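Local coordinates for protein hypothetical glycoside hydrolase (Parabacteroides distasonis, PDB 3TAW) that is of unknown function but belongs to a glycoside hydrolase family whose members are built as five-bladed beta-propellers, at residues F17-G22 and P303-T308; V43-S48 and Y66-N71; S178-T183 and T245-P250; Y239-L244 and I297-K302; N279-G284 and A319-V324. All blocks are in the same frame, centred on the assembly; numbering follows the deposited sequence.

Contact 1. Residues F17-G22 and P303-T308; sequences FERPTG and PFLQPT
Phe17 and Phe304 meet ring to ring, and Arg19 reaches across to the backbone of Gln306. The two phenylalanine rings are oblique, with their planes 44° apart. CD2 of Phe17 lies 3.8 Å from CE2 of Phe304. Leu336 of strand 333-340 touches both rings. The Arg19 chain is extended from CG to NE, which carries the guanidinium across to Gln306. The Arg19 guanidinium is met at its edge and over one face. Carbonyl O of Gln306 lies at the edge, 2.9 Å from Arg19 NH2, but the N-H...O angle of 120° makes this a weak hydrogen bond. CB of Thr308 sits 3.7 Å above one face of the Arg19 guanidinium, toward its rim. The stronger polar partner of Arg19 NH2 is Glu312, through a salt bridge. The contact joins neighbouring blades of the beta-propeller. Residues 17-22 run beside the outer strand 344-350, where Glu18 pairs with Val349. Residues 303-308 run beside strand 281-288 of the preceding blade. Thr308 OG1 also donates to Gln306 O, at 2.9 Å and from above the carbonyl plane. One water accepts from Arg19 NH1 and Gln306 N. A second accepts from Phe17 N and gives a weak bond to Phe304 O.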
# COMPACT_ATOMS: atom_id res chain seq x y z
N PHE A 17 -1.22 -17.39 -5.88
CA PHE A 17 -2.39 -16.79 -5.24
C PHE A 17 -3.69 -17.26 -5.87
O PHE A 17 -3.79 -17.40 -7.09
CB PHE A 17 -2.31 -15.26 -5.26
CG PHE A 17 -1.38 -14.71 -4.23
CD1 PHE A 17 -1.73 -14.74 -2.90
CD2 PHE A 17 -0.14 -14.21 -4.60
CE1 PHE A 17 -0.87 -14.24 -1.93
CE2 PHE A 17 0.72 -13.70 -3.65
CZ PHE A 17 0.37 -13.72 -2.30
N GLU A 18 -4.67 -17.52 -5.01
CA GLU A 18 -6.01 -17.90 -5.46
C GLU A 18 -7.03 -17.17 -4.60
O GLU A 18 -6.89 -17.11 -3.38
CB GLU A 18 -6.24 -19.40 -5.31
CG GLU A 18 -5.15 -20.25 -5.91
CD GLU A 18 -5.50 -21.72 -5.98
OE1 GLU A 18 -6.54 -22.14 -5.42
OE2 GLU A 18 -4.74 -22.46 -6.64
N ARG A 19 -8.04 -16.61 -5.24
CA ARG A 19 -9.19 -16.07 -4.52
C ARG A 19 -9.97 -17.23 -3.91
O ARG A 19 -10.38 -18.13 -4.63
CB ARG A 19 -10.12 -15.34 -5.49
CG ARG A 19 -9.49 -14.14 -6.19
CD ARG A 19 -10.28 -13.78 -7.44
NE ARG A 19 -9.80 -12.57 -8.10
CZ ARG A 19 -8.75 -12.52 -8.91
NH1 ARG A 19 -8.04 -13.61 -9.18
NH2 ARG A 19 -8.39 -11.37 -9.47
N PRO A 20 -10.20 -17.23 -2.59
CA PRO A 20 -11.01 -18.34 -2.04
C PRO A 20 -12.40 -18.29 -2.62
O PRO A 20 -12.98 -17.20 -2.73
CB PRO A 20 -11.04 -18.05 -0.53
CG PRO A 20 -9.85 -17.14 -0.30
CD PRO A 20 -9.78 -16.28 -1.54
N THR A 21 -12.93 -19.45 -2.99
CA THR A 21 -14.18 -19.51 -3.74
C THR A 21 -15.34 -18.79 -3.03
O THR A 21 -15.66 -19.09 -1.88
CB THR A 21 -14.58 -20.98 -4.03
OG1 THR A 21 -13.45 -21.70 -4.59
CG2 THR A 21 -15.77 -21.05 -5.00
N GLY A 22 -15.93 -17.82 -3.73
CA GLY A 22 -17.14 -17.15 -3.27
C GLY A 22 -17.06 -16.18 -2.11
O GLY A 22 -18.09 -15.65 -1.72
N PRO A 303 1.29 -9.78 -15.35
CA PRO A 303 0.84 -9.61 -13.96
C PRO A 303 0.52 -10.95 -13.30
O PRO A 303 0.14 -11.91 -13.98
CB PRO A 303 -0.43 -8.77 -14.11
CG PRO A 303 -0.90 -8.97 -15.50
CD PRO A 303 0.31 -9.26 -16.32
N PHE A 304 0.70 -11.02 -11.98
CA PHE A 304 0.40 -12.24 -11.22
C PHE A 304 -1.03 -12.17 -10.69
O PHE A 304 -1.54 -13.15 -10.20
CB PHE A 304 1.38 -12.48 -10.08
CG PHE A 304 1.21 -11.56 -8.91
CD1 PHE A 304 1.79 -10.32 -8.90
CD2 PHE A 304 0.49 -11.96 -7.81
CE1 PHE A 304 1.62 -9.47 -7.83
CE2 PHE A 304 0.33 -11.12 -6.72
CZ PHE A 304 0.90 -9.87 -6.73
N LEU A 305 -1.66 -11.01 -10.81
CA LEU A 305 -3.06 -10.81 -10.40
C LEU A 305 -3.66 -9.76 -11.33
O LEU A 305 -3.03 -8.75 -11.58
CB LEU A 305 -3.13 -10.32 -8.96
CG LEU A 305 -4.48 -10.37 -8.23
CD1 LEU A 305 -4.87 -11.81 -7.89
CD2 LEU A 305 -4.41 -9.51 -6.95
N GLN A 306 -4.87 -10.00 -11.83
CA GLN A 306 -5.55 -9.05 -12.72
C GLN A 306 -7.04 -9.01 -12.40
O GLN A 306 -7.57 -9.97 -11.83
CB GLN A 306 -5.33 -9.43 -14.20
CG GLN A 306 -6.02 -10.71 -14.64
CD GLN A 306 -5.93 -10.96 -16.15
OE1 GLN A 306 -5.38 -11.97 -16.56
NE2 GLN A 306 -6.45 -10.05 -16.96
N PRO A 307 -7.71 -7.89 -12.72
CA PRO A 307 -9.16 -7.85 -12.49
C PRO A 307 -9.88 -8.99 -13.21
O PRO A 307 -9.69 -9.20 -14.42
CB PRO A 307 -9.56 -6.49 -13.03
CG PRO A 307 -8.34 -5.66 -12.87
CD PRO A 307 -7.20 -6.59 -13.21
N THR A 308 -10.69 -9.72 -12.45
CA THR A 308 -11.35 -10.93 -12.93
C THR A 308 -12.82 -10.92 -12.58
O THR A 308 -13.67 -11.04 -13.47
CB THR A 308 -10.66 -12.16 -12.34
OG1 THR A 308 -9.26 -12.11 -12.68
CG2 THR A 308 -11.29 -13.46 -12.86
O HOH W 1 -0.33 -15.52 -8.20
O HOH W 2 -5.90 -12.89 -11.40

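Contact 2. Residues V43-S48 and Y66-N71; sequences VAWEES and YRAEDN
Val43 touches Asp70, with Val43 CG1 3.7 Å from Asp70 OD2. The Asp70 carboxylate is held by Ser72 OG through OD1 and by a salt bridge from OD2 to Arg82. Ala44 turns its carbonyl O to CB of Asp70, and a water links this O to Glu47 OE1 and Asn71 N. A type I turn follows from Ala44 to Glu47. Trp45 has CG between the backbone N and the carbonyl carbon (chi1 65°). Trp45 CZ3 rests 3.6 Å from CB of Ala68, and CH2 lies near Tyr66 OH. The indole NE1 donates to Thr98 O. Glu46 follows in the turn. The turn leads from the two-stranded hairpin 33-44 to the first propeller blade, where it packs beside strand 61-69. The Glu46 carboxylate lies nearly coplanar with the Tyr66 ring, 8° between planes. Glu46 OE1 accepts a 2.6 Å bond from Tyr66 OH on its syn side. OE1 also pairs with Arg96, while OE2 takes bonds from a water and Thr32. Glu47 OE1 comes near Asn71 CB. Ser48 N donates to Glu69 O at 3.1 Å. Ser48 CB lies 3.5 Å from Asp70 O, and Ser48 OG bonds to Arg79.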
# COMPACT_ATOMS: atom_id res chain seq x y z
N VAL A 43 -20.46 11.65 10.96
CA VAL A 43 -20.25 11.38 9.55
C VAL A 43 -20.35 9.88 9.26
O VAL A 43 -19.91 9.05 10.06
CB VAL A 43 -18.81 11.89 9.19
CG1 VAL A 43 -18.32 11.33 7.87
CG2 VAL A 43 -18.76 13.42 9.27
N ALA A 44 -20.93 9.55 8.10
CA ALA A 44 -20.96 8.16 7.62
C ALA A 44 -19.64 7.87 6.89
O ALA A 44 -19.51 8.04 5.66
CB ALA A 44 -22.16 7.91 6.74
N TRP A 45 -18.67 7.45 7.68
CA TRP A 45 -17.27 7.46 7.30
C TRP A 45 -16.87 6.35 6.33
O TRP A 45 -15.78 6.40 5.77
CB TRP A 45 -16.39 7.41 8.55
CG TRP A 45 -16.50 6.16 9.35
CD1 TRP A 45 -17.40 5.89 10.35
CD2 TRP A 45 -15.64 5.02 9.27
NE1 TRP A 45 -17.18 4.65 10.87
CE2 TRP A 45 -16.11 4.08 10.23
CE3 TRP A 45 -14.54 4.69 8.48
CZ2 TRP A 45 -15.49 2.84 10.42
CZ3 TRP A 45 -13.93 3.46 8.68
CH2 TRP A 45 -14.40 2.54 9.63
N GLU A 46 -17.74 5.36 6.14
CA GLU A 46 -17.42 4.24 5.24
C GLU A 46 -18.58 3.92 4.31
O GLU A 46 -18.70 2.80 3.78
CB GLU A 46 -16.97 3.02 6.03
CG GLU A 46 -17.91 2.54 7.11
CD GLU A 46 -17.42 1.29 7.82
OE1 GLU A 46 -16.36 0.75 7.40
OE2 GLU A 46 -18.11 0.86 8.78
N GLU A 47 -19.39 4.92 4.04
CA GLU A 47 -20.62 4.73 3.29
C GLU A 47 -20.42 4.51 1.80
O GLU A 47 -21.24 3.86 1.16
CB GLU A 47 -21.51 5.95 3.52
CG GLU A 47 -22.81 5.98 2.79
CD GLU A 47 -23.68 7.11 3.30
OE1 GLU A 47 -23.26 8.28 3.15
OE2 GLU A 47 -24.74 6.82 3.89
N SER A 48 -19.36 5.05 1.23
CA SER A 48 -19.22 5.05 -0.23
C SER A 48 -18.36 3.91 -0.79
O SER A 48 -18.79 3.18 -1.68
CB SER A 48 -18.66 6.38 -0.71
OG SER A 48 -18.74 6.47 -2.14
N TYR A 66 -8.46 -0.73 6.37
CA TYR A 66 -8.93 -0.41 5.02
C TYR A 66 -9.14 1.08 4.83
O TYR A 66 -9.49 1.82 5.76
CB TYR A 66 -10.19 -1.19 4.69
CG TYR A 66 -11.32 -1.07 5.68
CD1 TYR A 66 -11.41 -1.91 6.79
CD2 TYR A 66 -12.33 -0.13 5.50
CE1 TYR A 66 -12.48 -1.82 7.71
CE2 TYR A 66 -13.39 -0.03 6.38
CZ TYR A 66 -13.45 -0.88 7.51
OH TYR A 66 -14.50 -0.80 8.39
N ARG A 67 -8.90 1.54 3.60
CA ARG A 67 -9.19 2.91 3.24
C ARG A 67 -10.68 3.03 3.07
O ARG A 67 -11.25 2.35 2.24
CB ARG A 67 -8.49 3.30 1.95
CG ARG A 67 -8.76 4.75 1.54
CD ARG A 67 -8.09 5.09 0.22
NE ARG A 67 -8.57 6.34 -0.34
CZ ARG A 67 -8.15 6.88 -1.49
NH1 ARG A 67 -7.20 6.29 -2.22
NH2 ARG A 67 -8.68 8.01 -1.92
N ALA A 68 -11.32 3.89 3.86
CA ALA A 68 -12.76 4.08 3.79
C ALA A 68 -13.05 5.51 3.35
O ALA A 68 -12.43 6.45 3.84
CB ALA A 68 -13.41 3.84 5.15
N GLU A 69 -13.98 5.65 2.42
CA GLU A 69 -14.38 6.97 1.96
C GLU A 69 -15.84 7.23 2.27
O GLU A 69 -16.70 6.36 2.10
CB GLU A 69 -14.14 7.10 0.46
CG GLU A 69 -12.69 7.37 0.09
CD GLU A 69 -12.50 7.61 -1.41
OE1 GLU A 69 -13.30 7.06 -2.21
OE2 GLU A 69 -11.55 8.36 -1.78
N ASP A 70 -16.10 8.44 2.74
CA ASP A 70 -17.47 8.92 2.89
C ASP A 70 -18.04 9.41 1.55
O ASP A 70 -17.37 9.35 0.51
CB ASP A 70 -17.56 9.95 4.00
CG ASP A 70 -16.75 11.21 3.75
OD1 ASP A 70 -16.53 11.60 2.57
OD2 ASP A 70 -16.39 11.86 4.74
N ASN A 71 -19.30 9.83 1.56
CA ASN A 71 -19.98 10.31 0.34
C ASN A 71 -20.06 11.84 0.33
O ASN A 71 -21.03 12.41 -0.20
CB ASN A 71 -21.37 9.67 0.24
CG ASN A 71 -21.78 9.35 -1.19
OD1 ASN A 71 -20.97 8.92 -2.00
ND2 ASN A 71 -23.06 9.55 -1.50
O HOH W 3 -21.00 9.56 3.76
O HOH W 4 -17.28 -1.02 10.37

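Contact 3. Residues S178-T183 and T245-P250; sequences SASLVT and TECGPP
Ser178 and Ser180 face residues 246-250 where strands 179-186 and 244-254 run side by side. These are parallel strands close to the centre of the beta-propeller. The touching parts are 29° apart in direction. Such parallel neighbours fit the inner strands of adjacent blades, which line the propeller axis.

Hydroxyl hydrogen bonds carry the polar part. Ser178 OG donates to Glu246 OE2 at 2.6 Å; OE2 receives it on its anti lone pair, away from the other carboxylate oxygen. The Glu246 side chain is extended, with CG anti to the backbone N (chi1 -177°), which carries the carboxylate out to the serine. An unidentified ligand lies about 5 Å from the Glu246 side chain. Ser180 OG sits between two carbonyls, 2.8 Å from Pro249 O and 3.0 Å from Gly248 O. It has one proton to give, and which carbonyl receives it is not settled. Gly248 O also accepts from Arg122 NE, and Cys247 O from Arg122 NH2, so Arg122 grips two successive carbonyls. Thr183 OG1 bonds to Ala251 O.

Van der Waals contacts, several of them carbon against oxygen, fill in around these bonds. Cys247 CB lies 3.3 Å from Ser180 OG and close to Ser178 O. Cys247 also touches Tyr202. The backbones come nearest at Ser180 and Pro250, whose CA atoms are 4.0 Å apart. The Pro250 ring lies alongside residues 181-183. Pro250 CB is 3.4 Å from Leu181 O and 3.8 Å from Thr183 CG2.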
# COMPACT_ATOMS: atom_id res chain seq x y z
N SER A 178 2.63 6.03 -1.55
CA SER A 178 2.78 4.62 -1.92
C SER A 178 4.14 4.05 -1.58
O SER A 178 5.01 3.91 -2.46
CB SER A 178 2.43 4.41 -3.40
OG SER A 178 1.15 4.99 -3.66
N ALA A 179 4.33 3.70 -0.31
CA ALA A 179 5.64 3.26 0.17
C ALA A 179 5.65 1.82 0.67
O ALA A 179 4.77 1.42 1.42
CB ALA A 179 6.13 4.20 1.28
N SER A 180 6.70 1.10 0.30
CA SER A 180 6.92 -0.30 0.65
C SER A 180 8.23 -0.43 1.40
O SER A 180 9.31 -0.47 0.80
CB SER A 180 6.99 -1.13 -0.65
OG SER A 180 5.79 -0.98 -1.38
N LEU A 181 8.14 -0.49 2.73
CA LEU A 181 9.30 -0.71 3.58
C LEU A 181 9.84 -2.12 3.37
O LEU A 181 9.09 -3.08 3.14
CB LEU A 181 8.95 -0.56 5.06
CG LEU A 181 9.09 0.83 5.64
CD1 LEU A 181 8.14 1.78 4.97
CD2 LEU A 181 8.81 0.72 7.15
N VAL A 182 11.15 -2.26 3.47
CA VAL A 182 11.76 -3.58 3.41
C VAL A 182 11.57 -4.32 4.75
O VAL A 182 11.88 -3.79 5.81
CB VAL A 182 13.22 -3.51 2.98
CG1 VAL A 182 13.88 -4.89 3.11
CG2 VAL A 182 13.33 -3.02 1.52
N THR A 183 11.07 -5.55 4.63
CA THR A 183 10.82 -6.46 5.73
C THR A 183 11.50 -7.79 5.40
O THR A 183 11.91 -8.03 4.26
CB THR A 183 9.31 -6.75 5.93
OG1 THR A 183 8.80 -7.51 4.81
CG2 THR A 183 8.51 -5.44 6.12
N THR A 245 3.92 2.57 -12.34
CA THR A 245 4.54 1.48 -11.55
C THR A 245 4.47 1.89 -10.07
O THR A 245 5.36 2.58 -9.55
CB THR A 245 6.00 1.23 -11.94
OG1 THR A 245 6.73 2.45 -11.86
CG2 THR A 245 6.10 0.66 -13.36
N GLU A 246 3.39 1.49 -9.40
CA GLU A 246 3.06 2.01 -8.08
C GLU A 246 3.28 0.95 -7.00
O GLU A 246 2.65 -0.13 -7.02
CB GLU A 246 1.62 2.54 -8.05
CG GLU A 246 1.24 3.17 -6.74
CD GLU A 246 0.00 4.05 -6.83
OE1 GLU A 246 -0.77 3.88 -7.80
OE2 GLU A 246 -0.17 4.91 -5.94
N CYS A 247 4.15 1.26 -6.06
CA CYS A 247 4.52 0.31 -5.03
C CYS A 247 3.30 -0.23 -4.28
O CYS A 247 2.32 0.48 -4.09
CB CYS A 247 5.52 0.93 -4.07
SG CYS A 247 7.09 1.30 -4.83
N GLY A 248 3.37 -1.50 -3.89
CA GLY A 248 2.27 -2.20 -3.26
C GLY A 248 2.53 -2.38 -1.76
O GLY A 248 2.84 -1.41 -1.06
N PRO A 249 2.39 -3.61 -1.26
CA PRO A 249 2.66 -3.84 0.15
C PRO A 249 4.14 -3.71 0.49
O PRO A 249 4.98 -3.52 -0.41
CB PRO A 249 2.18 -5.29 0.36
CG PRO A 249 2.36 -5.93 -0.95
CD PRO A 249 2.08 -4.88 -1.98
N PRO A 250 4.49 -3.83 1.78
CA PRO A 250 5.91 -3.88 2.11
C PRO A 250 6.70 -4.95 1.34
O PRO A 250 6.16 -6.04 1.02
CB PRO A 250 5.90 -4.18 3.62
CG PRO A 250 4.60 -3.59 4.09
CD PRO A 250 3.65 -3.92 2.98

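Contact 4. Residues Y239-L244 and I297-K302; sequences YFDSQL and IGRLDK
Asp241 and Arg299 reach each other tip to tip in a salt bridge. Arg299 NH2 donates to Asp241 OD2 at 2.8 Å with an N-H...O angle of 159°. Arg299 NE adds a weak bond to Asp241 OD2 at 3.3 Å. The oxygen lies in the guanidinium plane, but the nitrogen stands above the carboxylate plane, and the two planes are 88° apart. The arginine chain is fully extended from CG to NE, which spans the gap. Beside this pair, two rings present their edges to carbonyls. Tyr239 CD2 is 3.4 Å from Asp301 O, near the ring plane. Phe240 CE1 is 3.8 Å from Leu300 O, also at the edge. One water accepts from Phe240 N and donates to Asp301 O.

The next shell sets these groups. Tyr262 OH bonds to Asp241 OD2, and Arg236 NE forms a salt bridge with OD1. Arg236 NH2 also holds Leu300 O, and its charge rests against the Tyr239 ring as a cation-pi pair. Arg299 NH2 has a second acceptor in Ser234 O. The contact thus ties the loop before strand 244-254 to the end of strand 296-299, the outer strand of its blade.

Arg299 NE and Arg236 NE, like charges, lie close together. Asp241 forms salt bridges with both arginines and would be expected to offset their repulsion.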
# COMPACT_ATOMS: atom_id res chain seq x y z
N TYR A 239 4.07 -3.46 -22.01
CA TYR A 239 3.75 -4.31 -20.87
C TYR A 239 2.56 -3.74 -20.12
O TYR A 239 2.16 -2.61 -20.36
CB TYR A 239 4.95 -4.43 -19.92
CG TYR A 239 6.14 -5.14 -20.54
CD1 TYR A 239 7.03 -4.47 -21.39
CD2 TYR A 239 6.37 -6.48 -20.29
CE1 TYR A 239 8.12 -5.14 -21.95
CE2 TYR A 239 7.44 -7.16 -20.86
CZ TYR A 239 8.33 -6.47 -21.67
OH TYR A 239 9.39 -7.16 -22.23
N PHE A 240 2.03 -4.53 -19.19
CA PHE A 240 0.87 -4.12 -18.38
C PHE A 240 1.17 -2.90 -17.52
O PHE A 240 0.25 -2.14 -17.19
CB PHE A 240 0.40 -5.27 -17.49
CG PHE A 240 1.34 -5.59 -16.37
CD1 PHE A 240 2.46 -6.39 -16.60
CD2 PHE A 240 1.13 -5.09 -15.10
CE1 PHE A 240 3.35 -6.67 -15.58
CE2 PHE A 240 1.99 -5.37 -14.06
CZ PHE A 240 3.13 -6.15 -14.31
N ASP A 241 2.44 -2.74 -17.13
CA ASP A 241 2.88 -1.59 -16.35
C ASP A 241 3.54 -0.54 -17.24
O ASP A 241 4.72 -0.27 -17.13
CB ASP A 241 3.80 -2.03 -15.20
CG ASP A 241 5.04 -2.81 -15.67
OD1 ASP A 241 5.07 -3.38 -16.80
OD2 ASP A 241 6.00 -2.89 -14.84
N SER A 242 2.71 0.08 -18.08
CA SER A 242 3.13 0.96 -19.15
C SER A 242 2.78 2.43 -18.91
O SER A 242 3.29 3.30 -19.63
CB SER A 242 2.53 0.46 -20.48
OG SER A 242 1.17 0.02 -20.33
N GLN A 243 1.92 2.71 -17.93
CA GLN A 243 1.65 4.09 -17.53
C GLN A 243 2.11 4.42 -16.12
O GLN A 243 2.58 5.53 -15.87
CB GLN A 243 0.17 4.45 -17.69
CG GLN A 243 -0.07 5.95 -17.51
CD GLN A 243 -1.53 6.35 -17.71
OE1 GLN A 243 -2.17 6.88 -16.79
NE2 GLN A 243 -2.04 6.12 -18.89
N LEU A 244 1.93 3.47 -15.20
CA LEU A 244 2.35 3.65 -13.80
C LEU A 244 3.00 2.38 -13.28
O LEU A 244 2.67 1.28 -13.72
CB LEU A 244 1.17 4.02 -12.88
CG LEU A 244 0.35 5.27 -13.20
CD1 LEU A 244 -0.91 5.29 -12.32
CD2 LEU A 244 1.17 6.56 -13.09
N ILE A 297 17.08 -7.05 -10.54
CA ILE A 297 17.52 -8.34 -11.05
C ILE A 297 16.39 -9.28 -11.48
O ILE A 297 16.63 -10.42 -11.90
CB ILE A 297 18.41 -9.06 -10.02
CG1 ILE A 297 17.66 -9.30 -8.71
CG2 ILE A 297 19.70 -8.27 -9.74
CD1 ILE A 297 18.49 -10.20 -7.75
N GLY A 298 15.15 -8.80 -11.36
CA GLY A 298 14.00 -9.56 -11.85
C GLY A 298 12.78 -8.67 -11.96
O GLY A 298 12.67 -7.70 -11.24
N ARG A 299 11.90 -9.02 -12.89
CA ARG A 299 10.62 -8.30 -13.08
C ARG A 299 9.68 -9.17 -13.91
O ARG A 299 10.08 -9.66 -14.97
CB ARG A 299 10.90 -7.00 -13.81
CG ARG A 299 9.75 -6.03 -13.94
CD ARG A 299 10.26 -4.74 -14.56
NE ARG A 299 9.23 -3.71 -14.72
CZ ARG A 299 9.45 -2.48 -15.18
NH1 ARG A 299 10.68 -2.11 -15.55
NH2 ARG A 299 8.45 -1.61 -15.28
N LEU A 300 8.45 -9.37 -13.44
CA LEU A 300 7.52 -10.24 -14.15
C LEU A 300 7.08 -9.58 -15.45
O LEU A 300 6.76 -8.39 -15.44
CB LEU A 300 6.28 -10.56 -13.31
CG LEU A 300 6.54 -11.30 -12.01
CD1 LEU A 300 5.19 -11.55 -11.29
CD2 LEU A 300 7.28 -12.59 -12.26
N ASP A 301 7.08 -10.35 -16.53
CA ASP A 301 6.60 -9.88 -17.84
C ASP A 301 5.09 -9.68 -17.88
O ASP A 301 4.59 -8.87 -18.66
CB ASP A 301 6.88 -10.93 -18.92
CG ASP A 301 8.34 -11.07 -19.29
OD1 ASP A 301 9.14 -10.14 -19.14
OD2 ASP A 301 8.65 -12.17 -19.81
N LYS A 302 4.37 -10.48 -17.09
CA LYS A 302 2.91 -10.45 -17.05
C LYS A 302 2.46 -10.37 -15.59
O LYS A 302 3.17 -10.84 -14.69
CB LYS A 302 2.33 -11.71 -17.67
CG LYS A 302 2.64 -11.88 -19.15
CD LYS A 302 2.02 -13.12 -19.71
CE LYS A 302 2.64 -13.46 -21.05
NZ LYS A 302 1.92 -14.57 -21.74
O HOH W 5 2.54 -7.34 -19.79

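Contact 5. Residues N279-G284 and A319-V324; sequences NSYCAG and AGTVFV
Tyr281 carries CG anti to its carbonyl carbon (chi1 -71°), while Phe323 carries CG anti to its backbone N (chi1 -164°). With these torsions the two side chains lie side by side and point the same way. Tyr281 CD2 is 3.9 Å from Phe323 CD1 and sits at the edge of the phenylalanine ring. The ring planes are 65° apart, an oblique pair. Thr321 also lies beside the tyrosine, with Thr321 CG2 3.6 Å from Tyr281 CD1. An unidentified ligand is about 4 Å from the Tyr281 side chain, and Tyr317 meets the ring edge-to-face.

Two backbone hydrogen bonds hold the segments together. Tyr281 N donates to Gly320 O at 3.1 Å, and Val322 N donates to Tyr281 O at 3.1 Å. They make a single parallel bridge between Tyr281 and Thr321. Gly320 has a positive phi, where a side chain would press on the preceding carbonyl. Before the bridge, Asn279 CB packs on Ala319 CB. Beyond it the strands splay, and the closest contact is between side chains: Ala283 CB is 3.7 Å from Val324 CG1.

The strands 281-288 and 322-330 belong to adjoining propeller blades. Tyr281 and Phe323 both touch Glu246 of strand 244-254. Val322 and Val324 pack on Tyr338 of strand 333-340. Ala283 also bonds through its backbone to Phe304 and Leu305.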
# COMPACT_ATOMS: atom_id res chain seq x y z
N ASN A 279 -6.13 1.04 -19.26
CA ASN A 279 -6.18 1.80 -18.01
C ASN A 279 -6.35 0.96 -16.74
O ASN A 279 -6.44 1.50 -15.65
CB ASN A 279 -7.25 2.89 -18.08
CG ASN A 279 -6.91 3.97 -19.09
OD1 ASN A 279 -5.78 4.47 -19.13
ND2 ASN A 279 -7.91 4.36 -19.92
N SER A 280 -6.37 -0.37 -16.87
CA SER A 280 -6.56 -1.20 -15.67
C SER A 280 -5.28 -1.30 -14.88
O SER A 280 -4.18 -1.18 -15.45
CB SER A 280 -7.09 -2.59 -16.04
OG SER A 280 -6.12 -3.39 -16.72
N TYR A 281 -5.41 -1.53 -13.58
CA TYR A 281 -4.26 -1.81 -12.71
C TYR A 281 -4.19 -3.31 -12.44
O TYR A 281 -5.11 -3.89 -11.81
CB TYR A 281 -4.38 -1.07 -11.39
CG TYR A 281 -4.19 0.44 -11.37
CD1 TYR A 281 -5.09 1.29 -12.00
CD2 TYR A 281 -3.16 1.01 -10.63
CE1 TYR A 281 -4.94 2.68 -11.93
CE2 TYR A 281 -3.01 2.39 -10.56
CZ TYR A 281 -3.91 3.22 -11.19
OH TYR A 281 -3.76 4.57 -11.09
N CYS A 282 -3.10 -3.94 -12.89
CA CYS A 282 -2.82 -5.35 -12.66
C CYS A 282 -1.52 -5.41 -11.89
O CYS A 282 -0.65 -4.57 -12.10
CB CYS A 282 -2.66 -6.09 -13.98
SG CYS A 282 -4.10 -5.96 -15.08
N ALA A 283 -1.37 -6.41 -11.03
CA ALA A 283 -0.25 -6.42 -10.11
C ALA A 283 0.95 -7.19 -10.65
O ALA A 283 0.80 -8.28 -11.17
CB ALA A 283 -0.71 -7.00 -8.74
N GLY A 284 2.14 -6.61 -10.47
CA GLY A 284 3.40 -7.22 -10.88
C GLY A 284 4.36 -7.41 -9.72
O GLY A 284 4.03 -7.13 -8.56
N ALA A 319 -11.98 1.58 -14.92
CA ALA A 319 -11.22 0.64 -15.75
C ALA A 319 -10.75 -0.59 -14.98
O ALA A 319 -10.22 -1.52 -15.56
CB ALA A 319 -10.00 1.34 -16.37
N GLY A 320 -10.97 -0.60 -13.66
CA GLY A 320 -10.68 -1.75 -12.82
C GLY A 320 -9.31 -1.72 -12.16
O GLY A 320 -8.34 -1.22 -12.73
N THR A 321 -9.24 -2.27 -10.94
CA THR A 321 -7.96 -2.49 -10.28
C THR A 321 -8.00 -3.78 -9.46
O THR A 321 -9.07 -4.24 -9.02
CB THR A 321 -7.55 -1.35 -9.26
OG1 THR A 321 -8.32 -1.49 -8.06
CG2 THR A 321 -7.74 0.05 -9.82
N VAL A 322 -6.83 -4.35 -9.28
CA VAL A 322 -6.56 -5.27 -8.18
C VAL A 322 -5.32 -4.69 -7.53
O VAL A 322 -4.17 -5.05 -7.85
CB VAL A 322 -6.43 -6.76 -8.63
CG1 VAL A 322 -7.78 -7.29 -9.04
CG2 VAL A 322 -5.39 -6.97 -9.75
N PHE A 323 -5.56 -3.75 -6.59
CA PHE A 323 -4.53 -2.86 -6.09
C PHE A 323 -3.92 -3.45 -4.82
O PHE A 323 -4.48 -3.34 -3.72
CB PHE A 323 -5.11 -1.46 -5.84
CG PHE A 323 -4.06 -0.40 -5.70
CD1 PHE A 323 -3.47 0.18 -6.83
CD2 PHE A 323 -3.62 -0.02 -4.44
CE1 PHE A 323 -2.49 1.15 -6.69
CE2 PHE A 323 -2.63 0.95 -4.29
CZ PHE A 323 -2.07 1.53 -5.40
N VAL A 324 -2.79 -4.12 -5.00
CA VAL A 324 -2.17 -4.89 -3.93
C VAL A 324 -1.52 -3.98 -2.93
O VAL A 324 -0.80 -3.07 -3.30
CB VAL A 324 -1.21 -5.98 -4.47
CG1 VAL A 324 -2.02 -7.01 -5.28
CG2 VAL A 324 -0.07 -5.36 -5.28

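Overall arrangement
Contacts 3 and 5 are buried, contacts 2 and 4 partly so, and contact 1 lies at the surface. Contacts 3 and 5 each join parallel strands of adjoining blades, contact 5 through a single bridge. They meet where Glu246 touches Phe323 and Tyr281. Contact 3 relies on serine hydroxyls, contact 5 on backbone bonds and rings. Contacts 4 and 5 share one sheet, as strands 281-288 and 296-299 are neighbours. Contact 1 bonds to contact 5 through Phe304 and Leu305 with Ala283. Waters bridge contacts 1, 2 and 4; of these only contact 4 has a salt bridge between its segments, while charges in 1 and 2 pair with residues around them. Contact 2 stands apart, its centre about 32 Å from that of contact 4.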